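Local coordinates for amidase, hydantoinase/carbamoylase family (Burkholderia ambifaria, PDB 5TP4), which probably hydrolyses N-carbamoyl-L-amino acids as a zinc-dependent amidase of the peptidase M20 family, at residues 64-76 with 176-188. Residues are numbered along the deposited sequence; the frame is centred on the assembly and turned at random.
With EDO (1,2-ethanediol), chain U.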
ATOM      1  N   THR B  64     -20.136  47.970   6.961  1.00 11.35           N
ATOM      2  CA  THR B  64     -21.416  47.280   6.854  1.00 11.99           C
ATOM      3  C   THR B  64     -21.141  45.849   6.398  1.00 13.14           C
ATOM      4  O   THR B  64     -20.187  45.591   5.654  1.00 13.21           O
ATOM      5  CB  THR B  64     -22.378  47.983   5.897  1.00 14.68           C
ATOM      6  OG1 THR B  64     -21.788  48.095   4.600  1.00 14.48           O
ATOM      7  CG2 THR B  64     -22.698  49.379   6.404  1.00 15.89           C
ATOM      8  N   VAL B  65     -21.938  44.914   6.894  1.00  9.39           N
ATOM      9  CA  VAL B  65     -21.686  43.486   6.705  1.00  8.98           C
ATOM     10  C   VAL B  65     -22.930  42.825   6.136  1.00  9.35           C
ATOM     11  O   VAL B  65     -24.052  43.148   6.532  1.00 13.61           O
ATOM     12  CB  VAL B  65     -21.288  42.798   8.030  1.00 12.56           C
ATOM     13  CG1 VAL B  65     -21.035  41.301   7.800  1.00 13.80           C
ATOM     14  CG2 VAL B  65     -20.022  43.444   8.631  1.00  9.18           C
ATOM     15  N   SER B  66     -22.734  41.913   5.190  1.00 11.83           N
ATOM     16  CA  SER B  66     -23.834  41.188   4.571  1.00 11.94           C
ATOM     17  C   SER B  66     -23.316  39.825   4.129  1.00 10.46           C
ATOM     18  O   SER B  66     -22.106  39.616   4.001  1.00 12.62           O
ATOM     19  CB  SER B  66     -24.407  41.950   3.363  1.00 15.10           C
ATOM     20  OG  SER B  66     -23.465  42.000   2.290  1.00 17.60           O
ATOM     21  N   VAL B  67     -24.256  38.903   3.886  1.00 13.03           N
ATOM     22  CA  VAL B  67     -23.964  37.614   3.264  1.00 12.67           C
ATOM     23  C   VAL B  67     -24.740  37.513   1.962  1.00 10.92           C
ATOM     24  O   VAL B  67     -25.825  38.090   1.812  1.00 11.13           O
ATOM     25  CB  VAL B  67     -24.311  36.399   4.161  1.00 11.27           C
ATOM     26  CG1 VAL B  67     -23.295  36.242   5.292  1.00 13.34           C
ATOM     27  CG2 VAL B  67     -25.712  36.520   4.715  1.00 11.75           C
ATOM     28  N   ASP B  68     -24.157  36.798   0.994  1.00 13.15           N
ATOM     29  CA  ASP B  68     -24.876  36.505  -0.240  1.00 12.81           C
ATOM     30  C   ASP B  68     -25.603  35.171  -0.101  1.00 17.00           C
ATOM     31  O   ASP B  68     -25.612  34.555   0.972  1.00 14.11           O
ATOM     32  CB  ASP B  68     -23.940  36.549  -1.449  1.00 11.29           C
ATOM     33  CG  ASP B  68     -22.903  35.418  -1.476  1.00 13.47           C
ATOM     34  OD1 ASP B  68     -23.041  34.406  -0.746  1.00 11.39           O
ATOM     35  OD2 ASP B  68     -21.929  35.578  -2.244  1.00 10.72           O
ATOM     36  N   ALA B  69     -26.200  34.703  -1.211  1.00 16.12           N
ATOM     37  CA  ALA B  69     -27.096  33.547  -1.207  1.00 13.58           C
ATOM     38  C   ALA B  69     -26.389  32.223  -0.953  1.00 13.56           C
ATOM     39  O   ALA B  69     -27.080  31.210  -0.755  1.00 15.12           O
ATOM     40  CB  ALA B  69     -27.876  33.467  -2.528  1.00 13.35           C
ATOM     41  N   VAL B  70     -25.055  32.199  -0.900  1.00 12.82           N
ATOM     42  CA  VAL B  70     -24.334  30.991  -0.508  1.00 12.95           C
ATOM     43  C   VAL B  70     -23.512  31.235   0.764  1.00 13.40           C
ATOM     44  O   VAL B  70     -22.634  30.441   1.125  1.00 13.99           O
ATOM     45  CB  VAL B  70     -23.480  30.450  -1.675  1.00 14.03           C
ATOM     46  CG1 VAL B  70     -22.206  31.263  -1.893  1.00 15.89           C
ATOM     47  CG2 VAL B  70     -23.155  28.965  -1.482  1.00 18.20           C
ATOM     48  N   GLY B  71     -23.825  32.302   1.498  1.00 10.75           N
ATOM     49  CA  GLY B  71     -23.168  32.506   2.779  1.00  9.66           C
ATOM     50  C   GLY B  71     -21.837  33.216   2.716  1.00 12.82           C
ATOM     51  O   GLY B  71     -21.193  33.375   3.766  1.00 12.63           O
ATOM     52  N   ASN B  72     -21.380  33.634   1.536  1.00  9.84           N
ATOM     53  CA  ASN B  72     -20.123  34.383   1.489  1.00  9.08           C
ATOM     54  C   ASN B  72     -20.320  35.656   2.298  1.00 12.95           C
ATOM     55  O   ASN B  72     -21.355  36.318   2.172  1.00  9.69           O
ATOM     56  CB  ASN B  72     -19.725  34.725   0.060  1.00 10.54           C
ATOM     57  CG  ASN B  72     -19.355  33.500  -0.780  1.00  8.22           C
ATOM     58  OD1 ASN B  72     -18.687  32.582  -0.311  1.00  9.84           O
ATOM     59  ND2 ASN B  72     -19.769  33.510  -2.054  1.00  8.86           N
ATOM     60  N   LEU B  73     -19.362  35.966   3.171  1.00 10.49           N
ATOM     61  CA  LEU B  73     -19.497  37.021   4.180  1.00  8.82           C
ATOM     62  C   LEU B  73     -18.656  38.219   3.757  1.00 13.80           C
ATOM     63  O   LEU B  73     -17.431  38.108   3.654  1.00 10.22           O
ATOM     64  CB  LEU B  73     -19.046  36.498   5.550  1.00  9.58           C
ATOM     65  CG  LEU B  73     -19.182  37.370   6.810  1.00 11.16           C
ATOM     66  CD1 LEU B  73     -20.613  37.891   7.030  1.00  9.25           C
ATOM     67  CD2 LEU B  73     -18.761  36.536   8.018  1.00  8.73           C
ATOM     68  N   PHE B  74     -19.313  39.362   3.516  1.00 11.04           N
ATOM     69  CA  PHE B  74     -18.676  40.567   2.994  1.00 11.52           C
ATOM     70  C   PHE B  74     -18.785  41.723   3.966  1.00 10.13           C
ATOM     71  O   PHE B  74     -19.876  42.038   4.433  1.00 13.90           O
ATOM     72  CB  PHE B  74     -19.349  41.022   1.702  1.00  8.79           C
ATOM     73  CG  PHE B  74     -19.108  40.091   0.565  1.00 11.25           C
ATOM     74  CD1 PHE B  74     -19.975  39.023   0.346  1.00 12.76           C
ATOM     75  CD2 PHE B  74     -18.016  40.270  -0.277  1.00 12.85           C
ATOM     76  CE1 PHE B  74     -19.742  38.158  -0.706  1.00 10.30           C
ATOM     77  CE2 PHE B  74     -17.790  39.402  -1.347  1.00 13.34           C
ATOM     78  CZ  PHE B  74     -18.643  38.337  -1.542  1.00 12.36           C
ATOM     79  N   ALA B  75     -17.674  42.388   4.222  1.00  7.18           N
ATOM     80  CA  ALA B  75     -17.670  43.627   4.997  1.00  7.39           C
ATOM     81  C   ALA B  75     -17.230  44.756   4.071  1.00  9.66           C
ATOM     82  O   ALA B  75     -16.242  44.614   3.334  1.00 13.53           O
ATOM     83  CB  ALA B  75     -16.724  43.529   6.198  1.00  7.22           C
ATOM     84  N   ARG B  76     -17.949  45.875   4.109  1.00  8.34           N
ATOM     85  CA  ARG B  76     -17.776  46.947   3.135  1.00 11.70           C
ATOM     86  C   ARG B  76     -17.297  48.227   3.801  1.00 13.84           C
ATOM     87  O   ARG B  76     -17.860  48.655   4.811  1.00 12.01           O
ATOM     88  CB  ARG B  76     -19.100  47.209   2.425  1.00 11.62           C
ATOM     89  CG  ARG B  76     -19.151  48.485   1.589  1.00 14.56           C
ATOM     90  CD  ARG B  76     -18.459  48.349   0.257  1.00 19.63           C
ATOM     91  NE  ARG B  76     -18.775  49.532  -0.549  1.00 18.56           N
ATOM     92  CZ  ARG B  76     -18.920  49.536  -1.866  1.00 15.48           C
ATOM     93  NH1 ARG B  76     -18.757  48.415  -2.565  1.00 17.36           N
ATOM     94  NH2 ARG B  76     -19.210  50.681  -2.476  1.00 18.99           N
ATOM     95  N   LEU B 176     -27.024  26.501   5.644  1.00 17.01           N
ATOM     96  CA  LEU B 176     -27.083  27.963   5.648  1.00 16.76           C
ATOM     97  C   LEU B 176     -28.252  28.452   6.495  1.00 17.63           C
ATOM     98  O   LEU B 176     -28.116  29.419   7.258  1.00 19.80           O
ATOM     99  CB  LEU B 176     -27.206  28.506   4.222  1.00 14.10           C
ATOM    100  CG  LEU B 176     -25.972  28.403   3.319  1.00 15.27           C
ATOM    101  CD1 LEU B 176     -26.326  28.770   1.846  1.00 15.88           C
ATOM    102  CD2 LEU B 176     -24.846  29.297   3.838  1.00 16.18           C
ATOM    103  N   ASP B 177     -29.408  27.794   6.367  1.00 20.71           N
ATOM    104  CA  ASP B 177     -30.579  28.185   7.146  1.00 18.60           C
ATOM    105  C   ASP B 177     -30.341  27.971   8.639  1.00 24.26           C
ATOM    106  O   ASP B 177     -30.734  28.806   9.462  1.00 24.48           O
ATOM    107  CB  ASP B 177     -31.811  27.413   6.689  1.00 20.20           C
ATOM    108  CG  ASP B 177     -32.282  27.827   5.309  1.00 23.54           C
ATOM    109  OD1 ASP B 177     -31.975  28.959   4.884  1.00 25.51           O
ATOM    110  OD2 ASP B 177     -32.961  27.023   4.649  1.00 23.99           O
ATOM    111  N   ALA B 178     -29.684  26.866   8.999  1.00 23.12           N
ATOM    112  CA  ALA B 178     -29.353  26.612  10.401  1.00 25.51           C
ATOM    113  C   ALA B 178     -28.358  27.636  10.932  1.00 26.64           C
ATOM    114  O   ALA B 178     -28.441  28.047  12.096  1.00 26.32           O
ATOM    115  CB  ALA B 178     -28.792  25.199  10.556  1.00 22.90           C
ATOM    116  N   CYS B 179     -27.403  28.041  10.086  1.00 26.70           N
ATOM    117  CA  CYS B 179     -26.408  29.069  10.397  1.00 22.66           C
ATOM    118  C   CYS B 179     -27.030  30.458  10.488  1.00 26.35           C
ATOM    119  O   CYS B 179     -26.476  31.328  11.170  1.00 27.10           O
ATOM    120  CB  CYS B 179     -25.318  29.037   9.317  1.00 25.04           C
ATOM    121  SG  CYS B 179     -24.186  30.491   9.138  1.00 34.54           S
ATOM    122  N   GLY B 180     -28.174  30.671   9.841  1.00 22.94           N
ATOM    123  CA  GLY B 180     -28.735  32.004   9.710  1.00 17.26           C
ATOM    124  C   GLY B 180     -27.955  32.877   8.749  1.00 24.65           C
ATOM    125  O   GLY B 180     -27.972  34.103   8.877  1.00 27.74           O
ATOM    126  N   CYS B 181     -27.255  32.283   7.783  1.00 16.16           N
ATOM    127  CA  CYS B 181     -26.419  33.111   6.932  1.00 19.18           C
ATOM    128  C   CYS B 181     -26.708  32.876   5.450  1.00 14.93           C
ATOM    129  O   CYS B 181     -25.821  33.014   4.607  1.00 16.55           O
ATOM    130  CB  CYS B 181     -24.948  32.902   7.273  1.00 25.69           C
ATOM    131  SG  CYS B 181     -24.407  31.208   7.209  1.00 30.67           S
ATOM    132  N   ARG B 182     -27.951  32.550   5.115  1.00 15.37           N
ATOM    133  CA  ARG B 182     -28.415  32.549   3.727  1.00 14.74           C
ATOM    134  C   ARG B 182     -28.868  33.960   3.352  1.00 19.19           C
ATOM    135  O   ARG B 182     -29.989  34.365   3.676  1.00 20.06           O
ATOM    136  CB  ARG B 182     -29.568  31.565   3.542  1.00 20.35           C
ATOM    137  CG  ARG B 182     -29.816  31.269   2.085  1.00 19.61           C
ATOM    138  CD  ARG B 182     -31.206  30.800   1.796  1.00 23.49           C
ATOM    139  NE  ARG B 182     -31.484  29.419   2.181  1.00 25.81           N
ATOM    140  CZ  ARG B 182     -31.458  28.385   1.347  1.00 24.39           C
ATOM    141  NH1 ARG B 182     -31.107  28.553   0.076  1.00 23.08           N
ATOM    142  NH2 ARG B 182     -31.778  27.172   1.787  1.00 22.89           N
ATOM    143  N   GLY B 183     -28.011  34.705   2.657  1.00 17.60           N
ATOM    144  CA  GLY B 183     -28.399  36.022   2.190  1.00 12.38           C
ATOM    145  C   GLY B 183     -29.352  35.908   1.018  1.00 17.15           C
ATOM    146  O   GLY B 183     -29.550  34.833   0.440  1.00 16.81           O
ATOM    147  N   THR B 184     -30.005  37.035   0.693  1.00 14.85           N
ATOM    148  CA  THR B 184     -30.926  37.066  -0.440  1.00 15.01           C
ATOM    149  C   THR B 184     -30.251  37.480  -1.742  1.00 15.56           C
ATOM    150  O   THR B 184     -30.824  37.239  -2.806  1.00 20.93           O
ATOM    151  CB  THR B 184     -32.106  38.016  -0.173  1.00 17.65           C
ATOM    152  OG1 THR B 184     -31.607  39.296   0.220  1.00 23.33           O
ATOM    153  CG2 THR B 184     -33.008  37.478   0.934  1.00 18.49           C
ATOM    154  N   ARG B 185     -29.045  38.052  -1.680  1.00 16.64           N
ATOM    155  CA  ARG B 185     -28.402  38.638  -2.854  1.00 17.87           C
ATOM    156  C   ARG B 185     -27.686  37.562  -3.667  1.00 18.14           C
ATOM    157  O   ARG B 185     -26.956  36.749  -3.110  1.00 14.26           O
ATOM    158  CB  ARG B 185     -27.404  39.709  -2.403  1.00 22.71           C
ATOM    159  CG  ARG B 185     -26.644  40.396  -3.517  1.00 27.29           C
ATOM    160  CD  ARG B 185     -25.713  41.500  -2.992  1.00 26.90           C
ATOM    161  NE  ARG B 185     -24.482  40.982  -2.394  1.00 32.92           N
ATOM    162  CZ  ARG B 185     -24.191  41.032  -1.093  1.00 34.97           C
ATOM    163  NH1 ARG B 185     -25.048  41.580  -0.241  1.00 38.11           N
ATOM    164  NH2 ARG B 185     -23.037  40.545  -0.642  1.00 28.57           N
ATOM    165  N   ALA B 186     -27.907  37.545  -4.983  1.00 16.87           N
ATOM    166  CA  ALA B 186     -27.233  36.554  -5.815  1.00 20.43           C
ATOM    167  C   ALA B 186     -25.721  36.744  -5.724  1.00 13.26           C
ATOM    168  O   ALA B 186     -25.239  37.883  -5.765  1.00 15.96           O
ATOM    169  CB  ALA B 186     -27.675  36.693  -7.277  1.00 19.07           C
ATOM    170  N   PRO B 187     -24.937  35.665  -5.606  1.00 16.72           N
ATOM    171  CA  PRO B 187     -23.479  35.835  -5.523  1.00 11.45           C
ATOM    172  C   PRO B 187     -22.899  36.377  -6.818  1.00 11.61           C
ATOM    173  O   PRO B 187     -23.385  36.096  -7.914  1.00 20.88           O
ATOM    174  CB  PRO B 187     -22.960  34.420  -5.235  1.00 14.43           C
ATOM    175  CG  PRO B 187     -24.172  33.677  -4.669  1.00 19.14           C
ATOM    176  CD  PRO B 187     -25.342  34.261  -5.405  1.00 17.74           C
ATOM    177  N   GLY B 188     -21.864  37.189  -6.674  1.00 13.66           N
ATOM    178  CA  GLY B 188     -21.178  37.792  -7.801  1.00 12.46           C
ATOM    179  C   GLY B 188     -21.144  39.296  -7.678  1.00 13.65           C
ATOM    180  O   GLY B 188     -21.541  39.882  -6.665  1.00 19.09           O
TER
HETATM  181  C1  EDO U 506     -18.300  53.041   5.789  1.00 30.80           C
HETATM  182  O1  EDO U 506     -16.964  52.548   5.968  1.00 27.67           O
HETATM  183  C2  EDO U 506     -19.218  51.860   5.530  1.00 26.72           C
HETATM  184  O2  EDO U 506     -19.087  51.540   4.145  1.00 23.03           O
HETATM  185  O   HOH W   1     -27.969  39.270   0.994  1.00 23.04           O
HETATM  186  O   HOH W   2     -21.502  37.821  -3.694  1.00 14.34           O
HETATM  187  O   HOH W   3     -29.811  30.720  -1.243  1.00 15.78           O
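R185 and P187, in the chain that follows helix 172-179, lie against S66, D68 and F74 of a β-hairpin, strands 64-67 and 73-77, at the border of the central mixed sheet of this M20-family amidase. The hairpin turns through a type I β-turn from D68 to G71, and backbone bonds join this turn to the loop: G183 N gives to D68 O (2.9 Å) and A69 N to R185 O (2.9 Å). D68 O also takes G71 N of its own turn, the two donors reaching it from opposite faces of the carbonyl. The D68 carboxylate braces the turn from within. With CG held between the backbone N and the carbonyl carbon (chi1 68°), OD1 receives V70 N in an Asx turn and N72 N from the other face, while OD2 offers its syn lone pair to N72 ND2. The P187 side chain crosses that of D68 at about a right angle, its CB 3.4 Å from OD2, and its CD also touches A69 CB. R185 runs extended to CG and CD, then bends at chi3 (77°), bringing its guanidinium edge to S66; NH1 donates to OG within the guanidinium plane (3.0 Å), and NH2 adds a weak second bond. NH2 also lies obliquely to the F74 ring, 3.6 Å from CD1, the two planes 69° apart. On the helix before this loop, L176 forks over the turn, CD1 at A69 O and CD2 at G71 CA. Helix 172-179 closes there in a Schellman motif at G180, beside the C179–C181 disulfide, and helices 147-153 and 158-163 pack on V70. R182 grips D177 side-on through NE and NH2, while its NH1 donates to a water that in turn donates to A69 O (2.8 Å).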